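Esterase TesA (Pseudomonas aeruginosa, PDB 4JGG) hydrolyses carboxylic esters, acting best on Tween detergents and short-chain p-nitrophenyl esters, with lysophospholipase and weak palmitoyl-coenzyme A thioesterase activity. Local coordinates at residues A[48-51]-A[52-56]; A[80-83]-A[84-87]; A[114-117]-A[118-121]. All coordinates share one frame; numbering follows the deposited sequence.

Contact 1: residues A[48-51]-A[52-56]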
loop_
_atom_site.group_PDB
_atom_site.type_symbol
_atom_site.label_atom_id
_atom_site.label_comp_id
_atom_site.label_asym_id
_atom_site.label_seq_id
_atom_site.Cartn_x
_atom_site.Cartn_y
_atom_site.Cartn_z
ATOM N N GLN A 48 -2.276 -3.143 13.654
ATOM C CA GLN A 48 -3.328 -2.905 14.640
ATOM C C GLN A 48 -2.834 -3.255 16.038
ATOM O O GLN A 48 -3.144 -2.570 17.001
ATOM C CB GLN A 48 -4.600 -3.692 14.310
ATOM C CG GLN A 48 -5.717 -3.512 15.337
ATOM C CD GLN A 48 -6.267 -2.088 15.388
ATOM O OE1 GLN A 48 -7.357 -1.810 14.869
ATOM N NE2 GLN A 48 -5.522 -1.182 16.025
ATOM N N LYS A 49 -2.057 -4.323 16.138
ATOM C CA LYS A 49 -1.546 -4.749 17.422
ATOM C C LYS A 49 -0.488 -3.781 17.964
ATOM O O LYS A 49 -0.378 -3.585 19.174
ATOM C CB LYS A 49 -0.983 -6.161 17.323
ATOM C CG LYS A 49 -0.046 -6.520 18.448
ATOM C CD LYS A 49 -0.037 -8.016 18.696
ATOM C CE LYS A 49 0.892 -8.372 19.847
ATOM N NZ LYS A 49 0.389 -7.851 21.154
ATOM N N ARG A 50 0.284 -3.173 17.074
ATOM C CA ARG A 50 1.275 -2.191 17.494
ATOM C C ARG A 50 0.612 -0.887 17.908
ATOM O O ARG A 50 1.099 -0.193 18.786
ATOM C CB ARG A 50 2.320 -1.917 16.404
ATOM C CG ARG A 50 3.301 -0.817 16.823
ATOM C CD ARG A 50 4.443 -0.639 15.842
ATOM N NE ARG A 50 5.348 -1.784 15.797
ATOM C CZ ARG A 50 6.412 -1.844 15.003
ATOM N NH1 ARG A 50 6.710 -0.819 14.207
ATOM N NH2 ARG A 50 7.183 -2.922 15.010
ATOM N N LEU A 51 -0.502 -0.551 17.271
ATOM C CA LEU A 51 -1.219 0.652 17.643
ATOM C C LEU A 51 -1.783 0.450 19.042
ATOM O O LEU A 51 -1.700 1.330 19.889
ATOM C CB LEU A 51 -2.346 0.942 16.654
ATOM C CG LEU A 51 -1.922 1.444 15.274
ATOM C CD1 LEU A 51 -3.132 1.573 14.337
ATOM C CD2 LEU A 51 -1.175 2.762 15.397
ATOM N N ALA A 52 -2.351 -0.728 19.276
ATOM C CA ALA A 52 -2.891 -1.068 20.581
ATOM C C ALA A 52 -1.796 -1.031 21.643
ATOM O O ALA A 52 -1.969 -0.421 22.692
ATOM C CB ALA A 52 -3.539 -2.429 20.540
ATOM N N ASP A 53 -0.664 -1.671 21.360
ATOM C CA ASP A 53 0.410 -1.770 22.342
ATOM C C ASP A 53 1.009 -0.428 22.723
ATOM O O ASP A 53 1.315 -0.185 23.891
ATOM C CB ASP A 53 1.519 -2.696 21.856
ATOM C CG ASP A 53 1.098 -4.134 21.837
ATOM O OD1 ASP A 53 0.053 -4.450 22.443
ATOM O OD2 ASP A 53 1.811 -4.947 21.215
ATOM N N GLU A 54 1.205 0.438 21.739
ATOM C CA GLU A 54 1.856 1.708 22.026
ATOM C C GLU A 54 0.843 2.768 22.441
ATOM O O GLU A 54 1.142 3.960 22.474
ATOM C CB GLU A 54 2.699 2.151 20.835
ATOM C CG GLU A 54 3.659 1.072 20.386
ATOM C CD GLU A 54 4.788 1.609 19.546
ATOM O OE1 GLU A 54 4.825 2.837 19.334
ATOM O OE2 GLU A 54 5.629 0.801 19.094
ATOM N N GLY A 55 -0.364 2.318 22.757
ATOM C CA GLY A 55 -1.385 3.197 23.293
ATOM C C GLY A 55 -1.916 4.210 22.305
ATOM O O GLY A 55 -2.237 5.329 22.680
ATOM N N TYR A 56 -2.003 3.820 21.035
ATOM C CA TYR A 56 -2.676 4.639 20.037
ATOM C C TYR A 56 -4.112 4.172 19.933
ATOM O O TYR A 56 -4.404 3.003 20.178
ATOM C CB TYR A 56 -1.992 4.525 18.679
ATOM C CG TYR A 56 -0.767 5.382 18.534
ATOM C CD1 TYR A 56 0.499 4.837 18.653
ATOM C CD2 TYR A 56 -0.874 6.739 18.261
ATOM C CE1 TYR A 56 1.626 5.612 18.502
ATOM C CE2 TYR A 56 0.255 7.530 18.115
ATOM C CZ TYR A 56 1.499 6.961 18.243
ATOM O OH TYR A 56 2.636 7.733 18.100
#
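Lys49 and Asp53 form a salt bridge along the last turn of helix 43-53. The bond from CA to CB of Lys49 points away from segment 52-56, but CG is already 3.7 Å from Asp53 OD2. Beyond this the chain runs on extended until its last torsion (chi4 67°) bends it. CE is then 3.8 Å from Asp53 OD2, and Lys49 NZ reaches the same oxygen at 3.2 Å. The ammonium uses the syn lone pair of OD2, on the side of the other carboxylate oxygen. Asp53 has its CG beside its own backbone N (chi1 -70°). This sets the carboxylate close to a backbone carbonyl, with Asp53 CG 3.1 Å from Lys49 O. The lysine charge probably offsets the repulsion between the carboxylate oxygens and Lys49 O.

Arg50 and Glu54 behave differently. They lie side by side and point the same way, the guanidinium and carboxylate planes 17° apart. Arg50 CG is 3.6 Å from Glu54 OE2, but that oxygen lies well out of the guanidinium plane and no N-H points at it. Any attraction is probably one of charge alone, the groups being too far apart for a salt bridge.

The helix ends in a Schellman motif. Gly55 has positive phi and is its C-prime residue. Tyr56 N donates to Leu51 O at 2.8 Å, and Gly55 N donates to Ala52 O at 3.2 Å. The turn also brings Tyr56 CB within 3.8 Å of Leu51 CD2, the two side chains crossing at about a right angle.

Leu51 packs on Trp194 of helix 186-197, whose ring also makes a cation-pi contact with Arg50. Tyr56 rests on Lys198 and Leu201. Gln48 bonds Tyr58 O and the backbone N of Val60, tying the helix to the edge strand 59-62.

Contact 2: residues A[80-83]-A[84-87]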
loop_
_atom_site.group_PDB
_atom_site.type_symbol
_atom_site.label_atom_id
_atom_site.label_comp_id
_atom_site.label_asym_id
_atom_site.label_seq_id
_atom_site.Cartn_x
_atom_site.Cartn_y
_atom_site.Cartn_z
ATOM N N LEU A 80 -16.015 3.457 0.315
ATOM C CA LEU A 80 -15.200 3.237 1.506
ATOM C C LEU A 80 -15.048 4.518 2.314
ATOM O O LEU A 80 -15.199 4.505 3.535
ATOM C CB LEU A 80 -13.821 2.695 1.109
ATOM C CG LEU A 80 -13.735 1.257 0.584
ATOM C CD1 LEU A 80 -12.329 0.946 0.032
ATOM C CD2 LEU A 80 -14.115 0.257 1.670
ATOM N N LEU A 81 -14.779 5.632 1.634
ATOM C CA LEU A 81 -14.681 6.923 2.316
ATOM C C LEU A 81 -16.016 7.263 2.964
ATOM O O LEU A 81 -16.063 7.672 4.119
ATOM C CB LEU A 81 -14.263 8.032 1.348
ATOM C CG LEU A 81 -12.905 7.815 0.669
ATOM C CD1 LEU A 81 -12.632 8.897 -0.362
ATOM C CD2 LEU A 81 -11.814 7.785 1.731
ATOM N N ALA A 82 -17.103 7.082 2.229
ATOM C CA ALA A 82 -18.426 7.412 2.777
ATOM C C ALA A 82 -18.751 6.542 3.986
ATOM O O ALA A 82 -19.232 7.031 5.014
ATOM C CB ALA A 82 -19.498 7.273 1.714
ATOM N N GLU A 83 -18.465 5.255 3.874
ATOM C CA GLU A 83 -18.828 4.316 4.933
ATOM C C GLU A 83 -17.990 4.487 6.201
ATOM O O GLU A 83 -18.540 4.534 7.309
ATOM C CB GLU A 83 -18.742 2.872 4.420
ATOM C CG GLU A 83 -19.100 1.813 5.473
ATOM C CD GLU A 83 -20.536 1.341 5.379
ATOM O OE1 GLU A 83 -21.159 1.494 4.300
ATOM O OE2 GLU A 83 -21.045 0.804 6.385
ATOM N N GLU A 84 -16.670 4.591 6.036
ATOM C CA GLU A 84 -15.738 4.614 7.174
ATOM C C GLU A 84 -15.297 6.008 7.634
ATOM O O GLU A 84 -14.860 6.177 8.779
ATOM C CB GLU A 84 -14.493 3.788 6.860
ATOM C CG GLU A 84 -14.758 2.398 6.321
ATOM C CD GLU A 84 -15.377 1.482 7.342
ATOM O OE1 GLU A 84 -15.222 1.744 8.555
ATOM O OE2 GLU A 84 -16.018 0.493 6.931
ATOM N N LYS A 85 -15.387 6.992 6.745
ATOM C CA LYS A 85 -14.933 8.349 7.029
ATOM C C LYS A 85 -13.565 8.344 7.710
ATOM O O LYS A 85 -13.411 8.830 8.830
ATOM C CB LYS A 85 -15.977 9.105 7.864
ATOM C CG LYS A 85 -17.171 9.632 7.045
ATOM C CD LYS A 85 -16.724 10.754 6.094
ATOM C CE LYS A 85 -17.904 11.467 5.442
ATOM N NZ LYS A 85 -18.753 10.564 4.606
ATOM N N PRO A 86 -12.556 7.792 7.016
ATOM C CA PRO A 86 -11.264 7.555 7.659
ATOM C C PRO A 86 -10.484 8.841 7.922
ATOM O O PRO A 86 -10.626 9.840 7.195
ATOM C CB PRO A 86 -10.529 6.663 6.649
ATOM C CG PRO A 86 -11.154 6.994 5.330
ATOM C CD PRO A 86 -12.590 7.317 5.624
ATOM N N ALA A 87 -9.665 8.801 8.965
ATOM C CA ALA A 87 -8.749 9.889 9.277
ATOM C C ALA A 87 -7.429 9.685 8.535
ATOM O O ALA A 87 -6.692 10.633 8.274
ATOM C CB ALA A 87 -8.512 9.961 10.784
#
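Leu81 and Pro86 make the tight part of this helix end. The two side chains cross at about a right angle, with Leu81 CD2 3.7 Å from Pro86 CG. The proline ring also lies near the backbone, its CD 3.8 Å from Leu81 O. That carbonyl accepts the N-H of Lys85 at 2.8 Å, in a bent bond of 139°. One residue earlier, Glu84 N bonds Leu80 O at 2.9 Å in a straighter bond of 164°.

Lys85 leaves the helix with positive phi, in the left-handed region of the backbone. The next residue is a proline, which has no N-H to give back to the helix. Its ring closes the turn with an apolar contact on Leu81. Both residues of this pair are buried.

The looser side holds Glu83 and Lys85, both exposed, and the partly exposed Glu84. The two glutamates cross at a slant. Glu83 CG touches Glu84 OE2 at 3.7 Å, but their charged oxygens stay farther apart, Glu83 OE2 being 5.1 Å from Glu84 OE2. Like charges so placed probably repel mildly. Lys85 folds back along the helix end. Its CG and CD pass close to Leu81 O; the bend at chi2 turns the chain back, and the one at chi4 leaves Lys85 NZ 3.6 Å from Ala82 O.

The turn joins helix 70-84 to the central strand 88-92. Leu80 and Pro86 both pack on Leu25 of strand 23-28, while Lys85 and Pro86 touch Glu121 of helix 104-121. Ala87 then makes backbone hydrogen bonds with Thr23 and Lys124, so the chain enters the parallel sheet between strands 23-28 and 124-128.

Contact 3: residues A[114-117]-A[118-121]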
loop_
_atom_site.group_PDB
_atom_site.type_symbol
_atom_site.label_atom_id
_atom_site.label_comp_id
_atom_site.label_asym_id
_atom_site.label_seq_id
_atom_site.Cartn_x
_atom_site.Cartn_y
_atom_site.Cartn_z
ATOM N N MET A 114 -7.312 9.117 -6.423
ATOM C CA MET A 114 -7.587 8.478 -5.129
ATOM C C MET A 114 -7.117 9.352 -3.980
ATOM O O MET A 114 -7.817 9.492 -2.989
ATOM C CB MET A 114 -6.895 7.107 -4.998
ATOM C CG MET A 114 -7.465 5.964 -5.843
ATOM S SD MET A 114 -6.698 4.368 -5.416
ATOM C CE MET A 114 -7.399 4.056 -3.795
ATOM N N ALA A 115 -5.907 9.899 -4.096
ATOM C CA ALA A 115 -5.321 10.705 -3.028
ATOM C C ALA A 115 -6.079 12.010 -2.890
ATOM O O ALA A 115 -6.267 12.520 -1.788
ATOM C CB ALA A 115 -3.842 10.968 -3.283
ATOM N N GLN A 116 -6.522 12.540 -4.022
ATOM C CA GLN A 116 -7.363 13.732 -4.034
ATOM C C GLN A 116 -8.667 13.487 -3.290
ATOM O O GLN A 116 -9.081 14.300 -2.464
ATOM C CB GLN A 116 -7.647 14.158 -5.478
ATOM C CG GLN A 116 -8.378 15.479 -5.616
ATOM C CD GLN A 116 -9.883 15.320 -5.600
ATOM O OE1 GLN A 116 -10.411 14.278 -5.985
ATOM N NE2 GLN A 116 -10.586 16.358 -5.152
ATOM N N LYS A 117 -9.312 12.361 -3.581
ATOM C CA LYS A 117 -10.630 12.081 -3.021
ATOM C C LYS A 117 -10.547 11.804 -1.523
ATOM O O LYS A 117 -11.422 12.219 -0.761
ATOM C CB LYS A 117 -11.283 10.903 -3.740
ATOM C CG LYS A 117 -11.850 11.229 -5.110
ATOM C CD LYS A 117 -12.443 9.977 -5.734
ATOM C CE LYS A 117 -12.895 10.193 -7.178
ATOM N NZ LYS A 117 -14.031 11.142 -7.283
ATOM N N ALA A 118 -9.500 11.100 -1.105
ATOM C CA ALA A 118 -9.278 10.847 0.321
ATOM C C ALA A 118 -9.017 12.140 1.089
ATOM O O ALA A 118 -9.611 12.381 2.147
ATOM C CB ALA A 118 -8.137 9.868 0.518
ATOM N N ARG A 119 -8.121 12.968 0.561
ATOM C CA ARG A 119 -7.850 14.277 1.142
ATOM C C ARG A 119 -9.133 15.111 1.191
ATOM O O ARG A 119 -9.366 15.843 2.151
ATOM C CB ARG A 119 -6.780 15.006 0.324
ATOM C CG ARG A 119 -6.592 16.466 0.695
ATOM C CD ARG A 119 -5.800 17.191 -0.387
ATOM N NE ARG A 119 -6.626 17.525 -1.552
ATOM C CZ ARG A 119 -6.131 17.933 -2.717
ATOM N NH1 ARG A 119 -4.819 18.036 -2.879
ATOM N NH2 ARG A 119 -6.941 18.226 -3.725
ATOM N N ALA A 120 -9.959 14.995 0.155
ATOM C CA ALA A 120 -11.241 15.711 0.104
ATOM C C ALA A 120 -12.224 15.286 1.203
ATOM O O ALA A 120 -13.101 16.062 1.595
ATOM C CB ALA A 120 -11.890 15.560 -1.281
ATOM N N GLU A 121 -12.088 14.052 1.685
ATOM C CA GLU A 121 -12.944 13.543 2.754
ATOM C C GLU A 121 -12.446 13.967 4.140
ATOM O O GLU A 121 -13.191 13.897 5.121
ATOM C CB GLU A 121 -13.052 12.014 2.685
ATOM C CG GLU A 121 -13.843 11.380 3.841
ATOM C CD GLU A 121 -12.986 11.108 5.077
ATOM O OE1 GLU A 121 -11.755 10.936 4.945
ATOM O OE2 GLU A 121 -13.539 11.073 6.186
#
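Ala118, Arg119 and Ala120 donate their backbone N-H groups to Met114, Ala115 and Gln116 in regular i to i+4 helix bonds, the shortest being Ala120 N to Gln116 O at 2.8 Å. The next bond, Glu121 N to Lys117 O, is weak at 3.1 Å and 128°. Gln116 and Arg119 are the side chains that meet. Gln116 CG lies 3.6 Å from Arg119 NH2, and the amide and guanidinium planes stand 86° apart. The nearest approach is by the glutamine's CG methylene. Gln116 bends at its second torsion (chi2 -89°), which turns the amide toward Ala120. There Gln116 NE2 comes loosely to Ala120 CB, at 4.2 Å. Arg119 NH1 has a long, weak ion pair with Glu155 of helix 138-155.

Helix 104-121 belongs to the beta-alpha-beta crossover that joins strand 88-92 to its parallel neighbour 124-128 in the alpha/beta/alpha fold of the SGNH hydrolases. Small residues face the sheet. Ala118 lies on Val89 and Val125, and Ala115 also touches Val125. Within the helix, Ala118 CB packs 3.5 Å from Met114 O. Ala120 is on the exposed side, its CB 3.3 Å from Gln116 O. Met114 is buried and reaches Ile91 of strand 88-92, as well as Leu74 and Leu77 of helix 70-84; Lys117 also touches Leu74.

Overall arrangement
All three contacts are local and lie at or near the C-terminal ends of helices, away from the probable catalytic residues. Contact 1 is the surface case, its centre about 20 Å from the chain's centre. It depends on charged pairs and a glycine turn, and meets helix 186-197 and edge strand 59-62. Contacts 2 and 3 are partly buried; in each, apolar residues pack on the sheet and most polar ones lie more exposed. They join helices 70-84 and 104-121 to each other and to the sheet. Their centres are about 11 Å apart, and Leu81 CD1 meets Lys117 O at 3.6 Å. The centre of contact 1 is about 21 Å from that of contact 2.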